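Local coordinates for tylactone synthase starter module and modules 1 & 2 (Streptomyces fradiae, PDB 2Z5L), which probably reduces the beta-keto group of a growing polyketide chain with NADPH, as the first ketoreductase of the tylosin polyketide synthase, setting the chirality of the new alcohol, at residues Glu416-Ala420 with Ala421-Ala425; Ala370-Leu373 with His374-Thr377; Asp462-Leu465 with Gly466-Arg470. All coordinates share one frame; numbering follows the deposited sequence.

Interaction 1: Glu416-Ala420 with Ala421-Ala425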
loop_
_atom_site.group_PDB
_atom_site.type_symbol
_atom_site.label_atom_id
_atom_site.label_comp_id
_atom_site.label_asym_id
_atom_site.label_seq_id
_atom_site.Cartn_x
_atom_site.Cartn_y
_atom_site.Cartn_z
ATOM N N GLU A 416 1.354 -2.858 11.189
ATOM C CA GLU A 416 0.709 -4.049 11.746
ATOM C C GLU A 416 1.726 -4.966 12.407
ATOM O O GLU A 416 1.544 -5.379 13.550
ATOM C CB GLU A 416 -0.042 -4.834 10.655
ATOM C CG GLU A 416 -1.116 -4.031 9.933
ATOM C CD GLU A 416 -2.112 -4.903 9.175
ATOM O OE1 GLU A 416 -2.903 -5.619 9.821
ATOM O OE2 GLU A 416 -2.112 -4.872 7.930
ATOM N N ARG A 417 2.798 -5.284 11.690
ATOM C CA ARG A 417 3.801 -6.155 12.261
ATOM C C ARG A 417 4.429 -5.575 13.521
ATOM O O ARG A 417 4.754 -6.313 14.457
ATOM C CB ARG A 417 4.888 -6.478 11.239
ATOM C CG ARG A 417 4.390 -7.313 10.067
ATOM C CD ARG A 417 5.553 -7.925 9.321
ATOM N NE ARG A 417 6.527 -6.921 8.889
ATOM C CZ ARG A 417 6.353 -6.109 7.846
ATOM N NH1 ARG A 417 5.243 -6.180 7.125
ATOM N NH2 ARG A 417 7.296 -5.239 7.509
ATOM N N ARG A 418 4.603 -4.259 13.552
ATOM C CA ARG A 418 5.208 -3.601 14.716
ATOM C C ARG A 418 4.355 -3.701 15.973
ATOM O O ARG A 418 4.827 -4.139 17.019
ATOM C CB ARG A 418 5.477 -2.117 14.432
ATOM C CG ARG A 418 6.798 -1.832 13.752
ATOM C CD ARG A 418 7.001 -0.331 13.580
ATOM N NE ARG A 418 7.172 0.369 14.855
ATOM C CZ ARG A 418 8.314 0.423 15.537
ATOM N NH1 ARG A 418 9.398 -0.181 15.073
ATOM N NH2 ARG A 418 8.373 1.086 16.688
ATOM N N ARG A 419 3.105 -3.278 15.857
ATOM C CA ARG A 419 2.196 -3.298 16.981
ATOM C C ARG A 419 2.036 -4.707 17.533
ATOM O O ARG A 419 2.263 -4.937 18.717
ATOM C CB ARG A 419 0.851 -2.714 16.558
ATOM C CG ARG A 419 0.913 -1.215 16.294
ATOM C CD ARG A 419 0.963 -0.432 17.597
ATOM N NE ARG A 419 -0.354 -0.417 18.234
ATOM C CZ ARG A 419 -1.330 0.423 17.912
ATOM N NH1 ARG A 419 -1.143 1.338 16.968
ATOM N NH2 ARG A 419 -2.510 0.316 18.506
ATOM N N ALA A 420 1.669 -5.651 16.672
ATOM C CA ALA A 420 1.487 -7.031 17.101
ATOM C C ALA A 420 2.757 -7.591 17.732
ATOM O O ALA A 420 2.748 -8.676 18.317
ATOM C CB ALA A 420 1.054 -7.894 15.918
ATOM N N ALA A 421 3.844 -6.839 17.628
ATOM C CA ALA A 421 5.126 -7.249 18.196
ATOM C C ALA A 421 5.450 -6.455 19.464
ATOM O O ALA A 421 6.544 -6.569 20.023
ATOM C CB ALA A 421 6.233 -7.057 17.164
ATOM N N GLY A 422 4.499 -5.638 19.908
ATOM C CA GLY A 422 4.723 -4.849 21.104
ATOM C C GLY A 422 5.520 -3.575 20.867
ATOM O O GLY A 422 6.072 -2.999 21.805
ATOM N N LEU A 423 5.590 -3.141 19.612
ATOM C CA LEU A 423 6.301 -1.920 19.270
ATOM C C LEU A 423 5.285 -0.872 18.813
ATOM O O LEU A 423 4.318 -1.190 18.120
ATOM C CB LEU A 423 7.332 -2.190 18.167
ATOM C CG LEU A 423 8.520 -3.070 18.585
ATOM C CD1 LEU A 423 9.194 -3.677 17.360
ATOM C CD2 LEU A 423 9.512 -2.232 19.377
ATOM N N PRO A 424 5.484 0.394 19.216
ATOM C CA PRO A 424 4.571 1.479 18.839
ATOM C C PRO A 424 4.609 1.703 17.328
ATOM O O PRO A 424 5.649 1.503 16.692
ATOM C CB PRO A 424 5.116 2.666 19.629
ATOM C CG PRO A 424 6.592 2.406 19.623
ATOM C CD PRO A 424 6.671 0.919 19.916
ATOM N N ALA A 425 3.473 2.098 16.759
ATOM C CA ALA A 425 3.379 2.346 15.325
ATOM C C ALA A 425 1.956 2.708 14.919
ATOM O O ALA A 425 0.995 2.143 15.433
ATOM C CB ALA A 425 3.847 1.107 14.540
#
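Over one face of the Arg418 guanidinium sits Leu423 CB, 3.7 Å above the plane and displaced toward the rim, while Pro424 O and Ala425 CB meet the group at its edge. The grip on that one carbonyl is side-on: Arg418 NE lies 2.6 Å and Arg418 NH2 2.8 Å from Pro424 O, and the oxygen lies close to the guanidinium plane. A bend at chi3 (67°) turns the head of Arg418 to this carbonyl; NH1 is left to bond His374. The Arg419 guanidinium, folded back by bends at chi2 and chi3, gives NH1 to Ala425 O (2.8 Å) from its edge, and also bonds the carbonyls of Asn471 and Asp472. Here helix 402-419 ends in a Schellman motif: Leu423 N reaches Arg418 O at 2.9 Å and Gly422 N reaches Arg419 O at 2.6 Å. Gly422 takes a positive phi (82°), which glycine, having no CB, adopts without strain. Apolar Leu423 suits the next place because its branch follows the Arg418 head, with Leu423 CD1 4.2 Å from Arg418 NH1. Small Ala425 lets its CB come within 3.4 Å of Arg418 NE as the chain enters strand 426-430.

Interaction 2: Ala370-Leu373 with His374-Thr377; sequences AELL and HQLT
Glu371 and His374 stand side by side, pointing the same way from neighbouring places on the helix surface, with the carboxylate and the imidazole turned 77° against each other. Glu371 OE2 comes obliquely to the ring, 3.4 Å from His374 CD2. Both chains leave with CG opposite the backbone N, which gives them their common direction. Gln375 crosses Glu371 aslant from one turn further on, its amide plane 65° from the carboxylate; Gln375 NE2 lies 3.4 Å from Glu371 OE2, while Gln375 CG rests 3.1 Å from Glu371 O. On the other flank Leu372 CD2 packs against Gln375 OE1 at 3.7 Å. These residues belong to the last turns of helix 356-376, which lies in the short-chain dehydrogenase/reductase, Rossmann-type part of the ketoreductase. Ala370, small enough for close packing, touches Leu411 and Leu414 of helix 402-419, and Leu373 meets Val339 and His341 of strand 338-341; these two face the core, while Glu371 and Gln375 lie on the more open side. His374 ND1 has its partner in Arg418, which would hold the rotation of the ring. At the end of the helix the backbone bond from Thr377 N to Leu373 O is long and weak at 3.3 Å, but the threonine hydroxyl donates to the same oxygen, with Thr377 OG1 2.9 Å from Leu373 O. Threonine fits here because its beta-hydroxyl, at chi1 71°, can turn back to a carbonyl of the final turn.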
loop_
_atom_site.group_PDB
_atom_site.type_symbol
_atom_site.label_atom_id
_atom_site.label_comp_id
_atom_site.label_asym_id
_atom_site.label_seq_id
_atom_site.Cartn_x
_atom_site.Cartn_y
_atom_site.Cartn_z
ATOM N N ALA A 370 11.266 3.889 6.226
ATOM C CA ALA A 370 10.491 3.384 7.348
ATOM C C ALA A 370 11.077 2.095 7.917
ATOM O O ALA A 370 11.047 1.863 9.130
ATOM C CB ALA A 370 9.054 3.142 6.912
ATOM N N GLU A 371 11.619 1.256 7.040
ATOM C CA GLU A 371 12.185 -0.009 7.485
ATOM C C GLU A 371 13.474 0.232 8.287
ATOM O O GLU A 371 13.738 -0.477 9.251
ATOM C CB GLU A 371 12.432 -0.925 6.273
ATOM C CG GLU A 371 12.915 -2.341 6.605
ATOM C CD GLU A 371 11.897 -3.169 7.407
ATOM O OE1 GLU A 371 10.729 -3.311 6.964
ATOM O OE2 GLU A 371 12.282 -3.686 8.477
ATOM N N LEU A 372 14.259 1.235 7.899
ATOM C CA LEU A 372 15.486 1.559 8.618
ATOM C C LEU A 372 15.171 2.187 9.978
ATOM O O LEU A 372 15.863 1.930 10.964
ATOM C CB LEU A 372 16.361 2.523 7.814
ATOM C CG LEU A 372 17.199 1.878 6.722
ATOM C CD1 LEU A 372 17.856 2.940 5.886
ATOM C CD2 LEU A 372 18.254 0.956 7.360
ATOM N N LEU A 373 14.138 3.026 10.025
ATOM C CA LEU A 373 13.744 3.659 11.274
ATOM C C LEU A 373 13.230 2.582 12.218
ATOM O O LEU A 373 13.392 2.671 13.437
ATOM C CB LEU A 373 12.649 4.698 11.044
ATOM C CG LEU A 373 13.018 5.931 10.223
ATOM C CD1 LEU A 373 11.734 6.676 9.866
ATOM C CD2 LEU A 373 13.968 6.833 10.992
ATOM N N HIS A 374 12.612 1.564 11.637
ATOM C CA HIS A 374 12.076 0.443 12.393
ATOM C C HIS A 374 13.206 -0.318 13.102
ATOM O O HIS A 374 13.069 -0.696 14.259
ATOM C CB HIS A 374 11.321 -0.501 11.441
ATOM C CG HIS A 374 10.997 -1.834 12.034
ATOM N ND1 HIS A 374 10.060 -2.003 13.029
ATOM C CD2 HIS A 374 11.465 -3.075 11.746
ATOM C CE1 HIS A 374 9.958 -3.289 13.325
ATOM N NE2 HIS A 374 10.802 -3.959 12.560
ATOM N N GLN A 375 14.325 -0.505 12.407
ATOM C CA GLN A 375 15.468 -1.241 12.939
ATOM C C GLN A 375 16.418 -0.428 13.825
ATOM O O GLN A 375 16.986 -0.959 14.781
ATOM C CB GLN A 375 16.257 -1.851 11.784
ATOM C CG GLN A 375 15.388 -2.647 10.824
ATOM C CD GLN A 375 16.047 -2.887 9.472
ATOM O OE1 GLN A 375 16.879 -2.092 9.019
ATOM N NE2 GLN A 375 15.661 -3.977 8.809
ATOM N N LEU A 376 16.600 0.846 13.499
ATOM C CA LEU A 376 17.476 1.708 14.270
ATOM C C LEU A 376 16.842 2.110 15.606
ATOM O O LEU A 376 17.529 2.637 16.480
ATOM C CB LEU A 376 17.853 2.946 13.450
ATOM C CG LEU A 376 18.705 2.698 12.202
ATOM C CD1 LEU A 376 18.840 4.004 11.395
ATOM C CD2 LEU A 376 20.068 2.178 12.597
ATOM N N THR A 377 15.544 1.854 15.769
ATOM C CA THR A 377 14.852 2.180 17.020
ATOM C C THR A 377 14.354 0.926 17.735
ATOM O O THR A 377 13.269 0.923 18.332
ATOM C CB THR A 377 13.620 3.109 16.806
ATOM O OG1 THR A 377 12.572 2.380 16.155
ATOM C CG2 THR A 377 13.993 4.332 15.981
#

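Interaction 3: Asp462-Leu465 with Gly466-Arg470; sequences DALL and GAMGR
Gly466 N bonds Asp462 O at 2.6 Å, the first of four successive i to i+4 links through a little over two turns of helix 457-470. Ala467 N reaches Ala463 O and Met468 N reaches Leu464 O, each at 2.8 Å; the latter is the straightest of the set, with 160° at the hydrogen. Gly469 N closes the series on Leu465 O at 3.0 Å, more bent at 131°. The Asp462 carboxylate turns outward and forms a salt bridge with Arg278, tying this helix to helix 270-281. Packing within the stretch rests on Leu464 and Met468, one turn apart, whose side chains run side by side in the same direction. Leu464 CG stands opposite its backbone N (chi1 174°), beside the carbonyl carbon and so on the side of Met468; Met468 SD lies 4.0 Å from Leu464 CG and 4.1 Å from Leu464 CD1. The pair faces the Rossmann-type sheet: both touch Val387 of strand 386-391, and Leu464 also meets Val428 and Trp430 of strand 426-430. Branched leucine fills this buried position, while flexible methionine can follow its neighbour's contour. Gly466, without a side chain, takes little room at its own buried place. With Leu464 and Met468 lining the face toward the sheet, the hold there is probably mainly van der Waals, whereas the charged tie of Asp462 lies on the outside.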
loop_
_atom_site.group_PDB
_atom_site.type_symbol
_atom_site.label_atom_id
_atom_site.label_comp_id
_atom_site.label_asym_id
_atom_site.label_seq_id
_atom_site.Cartn_x
_atom_site.Cartn_y
_atom_site.Cartn_z
ATOM N N ASP A 462 -5.181 17.517 12.668
ATOM C CA ASP A 462 -6.043 17.186 13.810
ATOM C C ASP A 462 -6.429 15.717 13.733
ATOM O O ASP A 462 -6.423 15.002 14.741
ATOM C CB ASP A 462 -7.328 18.026 13.817
ATOM C CG ASP A 462 -7.062 19.515 14.015
ATOM O OD1 ASP A 462 -6.072 19.867 14.711
ATOM O OD2 ASP A 462 -7.859 20.329 13.491
ATOM N N ALA A 463 -6.777 15.281 12.524
ATOM C CA ALA A 463 -7.172 13.901 12.287
ATOM C C ALA A 463 -6.029 12.978 12.689
ATOM O O ALA A 463 -6.251 11.879 13.218
ATOM C CB ALA A 463 -7.522 13.709 10.825
ATOM N N LEU A 464 -4.803 13.431 12.449
ATOM C CA LEU A 464 -3.623 12.647 12.803
ATOM C C LEU A 464 -3.559 12.524 14.318
ATOM O O LEU A 464 -3.501 11.423 14.870
ATOM C CB LEU A 464 -2.348 13.333 12.297
ATOM C CG LEU A 464 -1.015 12.693 12.709
ATOM C CD1 LEU A 464 -0.964 11.268 12.220
ATOM C CD2 LEU A 464 0.147 13.501 12.139
ATOM N N LEU A 465 -3.574 13.674 14.986
ATOM C CA LEU A 465 -3.533 13.702 16.439
ATOM C C LEU A 465 -4.709 12.907 17.012
ATOM O O LEU A 465 -4.582 12.235 18.043
ATOM C CB LEU A 465 -3.560 15.150 16.941
ATOM C CG LEU A 465 -2.368 15.996 16.455
ATOM C CD1 LEU A 465 -2.383 17.353 17.143
ATOM C CD2 LEU A 465 -1.064 15.265 16.756
ATOM N N GLY A 466 -5.845 12.965 16.324
ATOM C CA GLY A 466 -7.018 12.232 16.768
ATOM C C GLY A 466 -6.817 10.733 16.629
ATOM O O GLY A 466 -7.151 9.958 17.519
ATOM N N ALA A 467 -6.265 10.326 15.495
ATOM C CA ALA A 467 -6.010 8.928 15.230
ATOM C C ALA A 467 -4.984 8.413 16.216
ATOM O O ALA A 467 -5.094 7.290 16.715
ATOM C CB ALA A 467 -5.501 8.742 13.797
ATOM N N MET A 468 -3.971 9.235 16.488
ATOM C CA MET A 468 -2.910 8.864 17.421
ATOM C C MET A 468 -3.459 8.720 18.839
ATOM O O MET A 468 -2.922 7.967 19.656
ATOM C CB MET A 468 -1.778 9.900 17.382
ATOM C CG MET A 468 -0.882 9.801 16.154
ATOM S SD MET A 468 0.338 11.154 16.140
ATOM C CE MET A 468 1.681 10.397 17.111
ATOM N N GLY A 469 -4.537 9.441 19.122
ATOM C CA GLY A 469 -5.153 9.344 20.433
ATOM C C GLY A 469 -5.799 7.972 20.579
ATOM O O GLY A 469 -5.584 7.284 21.570
ATOM N N ARG A 470 -6.586 7.577 19.580
ATOM C CA ARG A 470 -7.267 6.288 19.592
ATOM C C ARG A 470 -6.259 5.144 19.593
ATOM O O ARG A 470 -6.602 3.992 19.885
ATOM C CB ARG A 470 -8.156 6.140 18.360
ATOM C CG ARG A 470 -9.333 7.092 18.301
ATOM C CD ARG A 470 -10.163 6.781 17.075
ATOM N NE ARG A 470 -10.380 5.337 16.936
ATOM C CZ ARG A 470 -11.269 4.636 17.640
ATOM N NH1 ARG A 470 -12.035 5.249 18.535
ATOM N NH2 ARG A 470 -11.390 3.326 17.454
#

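Interactions 1 and 2 touch, their centres about 12 Å apart: the ends of helices 402-419 and 356-376 are joined by a probable hydrogen bond between Arg418 NH1 and His374 ND1, 2.8 Å long, with Leu423 CD1 packing 4.1 Å from His374 CE1. Both are partly buried helix ends, whose side chains bond carbonyls and, in Arg418 and His374, each other. Interaction 3, on helix 457-470, is the buried one; its centre is about 17 Å from that of interaction 1 and 22 Å from that of interaction 2, and it touches neither. Its packing is apolar. All three touch strand 386-391: interactions 1 and 2 at Phe386, where Arg418 makes a cation-pi contact, and interaction 3 at Val387.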